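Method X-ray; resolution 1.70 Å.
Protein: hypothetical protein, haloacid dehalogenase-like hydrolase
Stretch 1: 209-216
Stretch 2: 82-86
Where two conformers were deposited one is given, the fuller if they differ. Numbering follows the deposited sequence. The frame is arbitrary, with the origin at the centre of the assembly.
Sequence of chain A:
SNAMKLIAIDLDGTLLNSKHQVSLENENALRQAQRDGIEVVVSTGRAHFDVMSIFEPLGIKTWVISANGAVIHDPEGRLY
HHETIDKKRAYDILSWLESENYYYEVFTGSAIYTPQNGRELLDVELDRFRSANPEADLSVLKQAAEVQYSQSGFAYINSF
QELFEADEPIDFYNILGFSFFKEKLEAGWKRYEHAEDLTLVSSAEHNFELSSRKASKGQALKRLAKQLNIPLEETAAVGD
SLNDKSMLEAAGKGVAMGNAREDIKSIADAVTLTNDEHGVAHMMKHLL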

ATOM      1  N   GLU A 209       8.383  -1.609   5.241  1.00 15.83           N
ATOM      2  CA  GLU A 209       7.202  -2.256   5.793  1.00 14.99           C
ATOM      3  C   GLU A 209       7.467  -3.739   5.969  1.00 15.45           C
ATOM      4  O   GLU A 209       8.142  -4.361   5.149  1.00 15.99           O
ATOM      5  CB  GLU A 209       5.996  -2.054   4.863  1.00 15.21           C
ATOM      6  CG  GLU A 209       5.533  -0.595   4.728  1.00 16.70           C
ATOM      7  CD  GLU A 209       4.377  -0.431   3.748  1.00 21.59           C
ATOM      8  OE1 GLU A 209       3.652  -1.422   3.492  1.00 22.32           O
ATOM      9  OE2 GLU A 209       4.180   0.697   3.243  1.00 23.15           O
ATOM     10  N   LEU A 210       6.927  -4.294   7.045  1.00 14.02           N
ATOM     11  CA  LEU A 210       7.091  -5.705   7.347  1.00 14.61           C
ATOM     12  C   LEU A 210       5.742  -6.385   7.537  1.00 14.50           C
ATOM     13  O   LEU A 210       4.925  -5.951   8.348  1.00 15.73           O
ATOM     14  CB  LEU A 210       7.925  -5.870   8.622  1.00 15.53           C
ATOM     15  CG  LEU A 210       9.392  -5.444   8.532  1.00 17.55           C
ATOM     16  CD1 LEU A 210       9.970  -5.295   9.934  1.00 19.34           C
ATOM     17  CD2 LEU A 210      10.176  -6.470   7.728  1.00 18.20           C
ATOM     18  N   SER A 211       5.511  -7.448   6.776  1.00 14.68           N
ATOM     19  CA  SER A 211       4.280  -8.221   6.894  1.00 15.11           C
ATOM     20  C   SER A 211       4.718  -9.682   6.915  1.00 15.15           C
ATOM     21  O   SER A 211       5.914  -9.967   6.804  1.00 15.34           O
ATOM     22  CB  SER A 211       3.349  -7.941   5.708  1.00 14.18           C
ATOM     23  OG  SER A 211       4.018  -8.131   4.476  1.00 16.24           O
ATOM     24  N   SER A 212       3.775 -10.604   7.067  1.00 16.28           N
ATOM     25  CA  SER A 212       4.142 -12.014   7.102  1.00 18.03           C
ATOM     26  C   SER A 212       4.666 -12.473   5.743  1.00 19.48           C
ATOM     27  O   SER A 212       4.408 -11.840   4.718  1.00 17.55           O
ATOM     28  CB  SER A 212       2.946 -12.866   7.520  1.00 21.40           C
ATOM     29  OG  SER A 212       3.369 -14.178   7.858  1.00 25.31           O
ATOM     30  N   ARG A 213       5.407 -13.580   5.741  1.00 19.05           N
ATOM     31  CA  ARG A 213       5.979 -14.116   4.511  1.00 20.44           C
ATOM     32  C   ARG A 213       4.968 -14.275   3.380  1.00 18.93           C
ATOM     33  O   ARG A 213       5.281 -14.000   2.223  1.00 18.69           O
ATOM     34  CB  ARG A 213       6.640 -15.473   4.786  1.00 23.38           C
ATOM     35  CG  ARG A 213       7.306 -16.093   3.564  1.00 29.21           C
ATOM     36  CD  ARG A 213       8.369 -15.164   2.987  1.00 34.38           C
ATOM     37  NE  ARG A 213       8.992 -15.706   1.783  1.00 39.94           N
ATOM     38  CZ  ARG A 213       9.745 -16.802   1.753  1.00 43.35           C
ATOM     39  NH1 ARG A 213       9.978 -17.484   2.869  1.00 44.24           N
ATOM     40  NH2 ARG A 213      10.263 -17.220   0.606  1.00 45.65           N
ATOM     41  N   LYS A 214       3.761 -14.725   3.709  1.00 19.09           N
ATOM     42  CA  LYS A 214       2.730 -14.930   2.699  1.00 17.98           C
ATOM     43  C   LYS A 214       1.895 -13.693   2.413  1.00 16.56           C
ATOM     44  O   LYS A 214       0.914 -13.762   1.678  1.00 17.66           O
ATOM     45  CB  LYS A 214       1.807 -16.082   3.097  1.00 20.82           C
ATOM     46  CG  LYS A 214       2.486 -17.445   3.107  1.00 24.62           C
ATOM     47  CD  LYS A 214       1.458 -18.550   3.327  1.00 28.48           C
ATOM     48  CE  LYS A 214       2.115 -19.920   3.399  1.00 31.53           C
ATOM     49  NZ  LYS A 214       3.048 -20.016   4.558  1.00 37.16           N
ATOM     50  N   ALA A 215       2.284 -12.562   2.997  1.00 14.45           N
ATOM     51  CA  ALA A 215       1.562 -11.316   2.769  1.00 15.57           C
ATOM     52  C   ALA A 215       2.387 -10.346   1.921  1.00 15.32           C
ATOM     53  O   ALA A 215       3.304  -9.697   2.419  1.00 16.28           O
ATOM     54  CB  ALA A 215       1.202 -10.660   4.106  1.00 13.45           C
ATOM     55  N   SER A 216       2.075 -10.279   0.633  1.00 15.41           N
ATOM     56  CA  SER A 216       2.743  -9.355  -0.280  1.00 15.54           C
ATOM     57  C   SER A 216       1.696  -9.011  -1.334  1.00 14.17           C
ATOM     58  O   SER A 216       0.726  -9.752  -1.515  1.00 15.42           O
ATOM     59  CB  SER A 216       3.983  -9.990  -0.929  1.00 16.52           C
ATOM     60  OG  SER A 216       3.649 -10.991  -1.879  1.00 17.31           O
TER
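Stretch 2 (82-86) HETID

Two segments distant in sequence can be joined closely without a clear direct hydrogen bond between them, provided that atoms pack closely and water serves the polar groups; residues 82-86 and 209-216 of this haloacid dehalogenase-like hydrolase illustrate the principle. Stretch 1 ends a strand at Ser 212 and enters a type I turn from Ser 212 to Ala 215, closed by Ala 215 N donating to Ser 212 O at 2.8 Å. Stretch 2 is extended but forms no regular strand across its contact residues, and the register runs in reverse order: Ile 85 lies nearest Ser 212, with their CA atoms 4.8 Å apart, whereas Glu 83 lies nearest the later Ala 215, CA to CA 6.1 Å.

Packing contacts come first. Ile 85, its CA-to-CB bond sideways, uses an m, t rotamer to bring CD1 within 3.6 Å of Leu 210 O and 3.9 Å of Ser 211 CA; its CG1 is 3.7 Å from Ser 212 N. The CA-to-CB bond of Glu 83 points toward stretch 1, and the aliphatic portion packs there, CG lying 4.1 Å from Ala 215 CB and 4.2 Å from Ser 212 CB. Its CD comes within 3.8 Å of Lys 214 CB, although the lysine's end leads away. The CA-to-CB bond of Thr 84 points away, and its backbone O lies 3.4 Å from Ser 212 CB.

Water completes the polar contacts. One molecule donates to Glu 83 O at 2.7 Å and accepts from Ser 212 N at 2.8 Å, linking the two backbones. A second donates to Glu 83 OE2 at 3.0 Å, accepts from Lys 214 N at 2.9 Å and meets Ser 212 OG at 2.5 Å. A third joins that same OG, at 3.1 Å, to Asp 86 N, at 2.8 Å.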

ATOM      1  N   HIS A  82      -7.130 -12.807   5.758  0.50 19.01           N
ATOM      2  CA  HIS A  82      -6.277 -12.031   6.649  0.50 19.90           C
ATOM      3  C   HIS A  82      -5.087 -12.921   7.001  0.50 20.45           C
ATOM      4  O   HIS A  82      -5.236 -14.054   7.459  0.50 21.59           O
ATOM      5  CB  HIS A  82      -7.039 -11.448   7.871  0.50 22.14           C
ATOM      6  CG  HIS A  82      -7.535 -12.450   8.870  0.50 23.66           C
ATOM      7  ND1 HIS A  82      -8.612 -12.187   9.689  0.50 24.77           N
ATOM      8  CD2 HIS A  82      -7.075 -13.669   9.237  0.50 24.92           C
ATOM      9  CE1 HIS A  82      -8.795 -13.201  10.515  0.50 24.25           C
ATOM     10  NE2 HIS A  82      -7.875 -14.113  10.262  0.50 24.92           N
ATOM     11  N   GLU A  83      -3.900 -12.404   6.705  1.00 18.86           N
ATOM     12  CA  GLU A  83      -2.638 -13.116   6.885  1.00 17.79           C
ATOM     13  C   GLU A  83      -1.889 -12.343   7.952  1.00 19.90           C
ATOM     14  O   GLU A  83      -1.389 -11.248   7.699  1.00 19.52           O
ATOM     15  CB  GLU A  83      -1.842 -13.126   5.582  1.00 19.09           C
ATOM     16  CG  GLU A  83      -0.611 -14.022   5.598  1.00 18.19           C
ATOM     17  CD  GLU A  83      -0.959 -15.504   5.619  1.00 20.71           C
ATOM     18  OE1 GLU A  83      -1.887 -15.916   4.891  1.00 18.84           O
ATOM     19  OE2 GLU A  83      -0.288 -16.263   6.349  1.00 20.17           O
ATOM     20  N   THR A  84      -1.811 -12.918   9.143  1.00 20.17           N
ATOM     21  CA  THR A  84      -1.168 -12.253  10.265  1.00 21.17           C
ATOM     22  C   THR A  84       0.296 -12.566  10.511  1.00 20.66           C
ATOM     23  O   THR A  84       0.821 -13.595  10.082  1.00 19.87           O
ATOM     24  CB  THR A  84      -1.921 -12.552  11.571  1.00 22.85           C
ATOM     25  OG1 THR A  84      -1.880 -13.962  11.829  1.00 23.68           O
ATOM     26  CG2 THR A  84      -3.370 -12.101  11.467  1.00 24.65           C
ATOM     27  N   ILE A  85       0.946 -11.645  11.214  1.00 20.66           N
ATOM     28  CA  ILE A  85       2.344 -11.787  11.599  1.00 20.09           C
ATOM     29  C   ILE A  85       2.289 -12.501  12.948  1.00 21.39           C
ATOM     30  O   ILE A  85       1.514 -12.104  13.823  1.00 19.35           O
ATOM     31  CB  ILE A  85       3.015 -10.406  11.824  1.00 18.91           C
ATOM     32  CG1 ILE A  85       3.031  -9.605  10.522  1.00 20.54           C
ATOM     33  CG2 ILE A  85       4.436 -10.592  12.363  1.00 17.54           C
ATOM     34  CD1 ILE A  85       3.421  -8.144  10.720  1.00 21.71           C
ATOM     35  N   ASP A  86       3.086 -13.552  13.111  1.00 23.69           N
ATOM     36  CA  ASP A  86       3.119 -14.288  14.372  1.00 27.42           C
ATOM     37  C   ASP A  86       3.313 -13.278  15.498  1.00 27.82           C
ATOM     38  O   ASP A  86       4.191 -12.420  15.419  1.00 25.72           O
ATOM     39  CB  ASP A  86       4.274 -15.293  14.360  1.00 31.10           C
ATOM     40  CG  ASP A  86       4.427 -16.023  15.682  1.00 36.44           C
ATOM     41  OD1 ASP A  86       4.866 -15.393  16.668  1.00 39.50           O
ATOM     42  OD2 ASP A  86       4.105 -17.229  15.734  1.00 39.46           O
TER
HETATM   43  O   HOH W   1       1.042 -10.031   7.617  1.00 15.12           O
HETATM   44  O   HOH W   2       2.638 -15.859   6.146  1.00 24.31           O
HETATM   45  O   HOH W   3       4.255 -14.483  10.791  1.00 42.41           O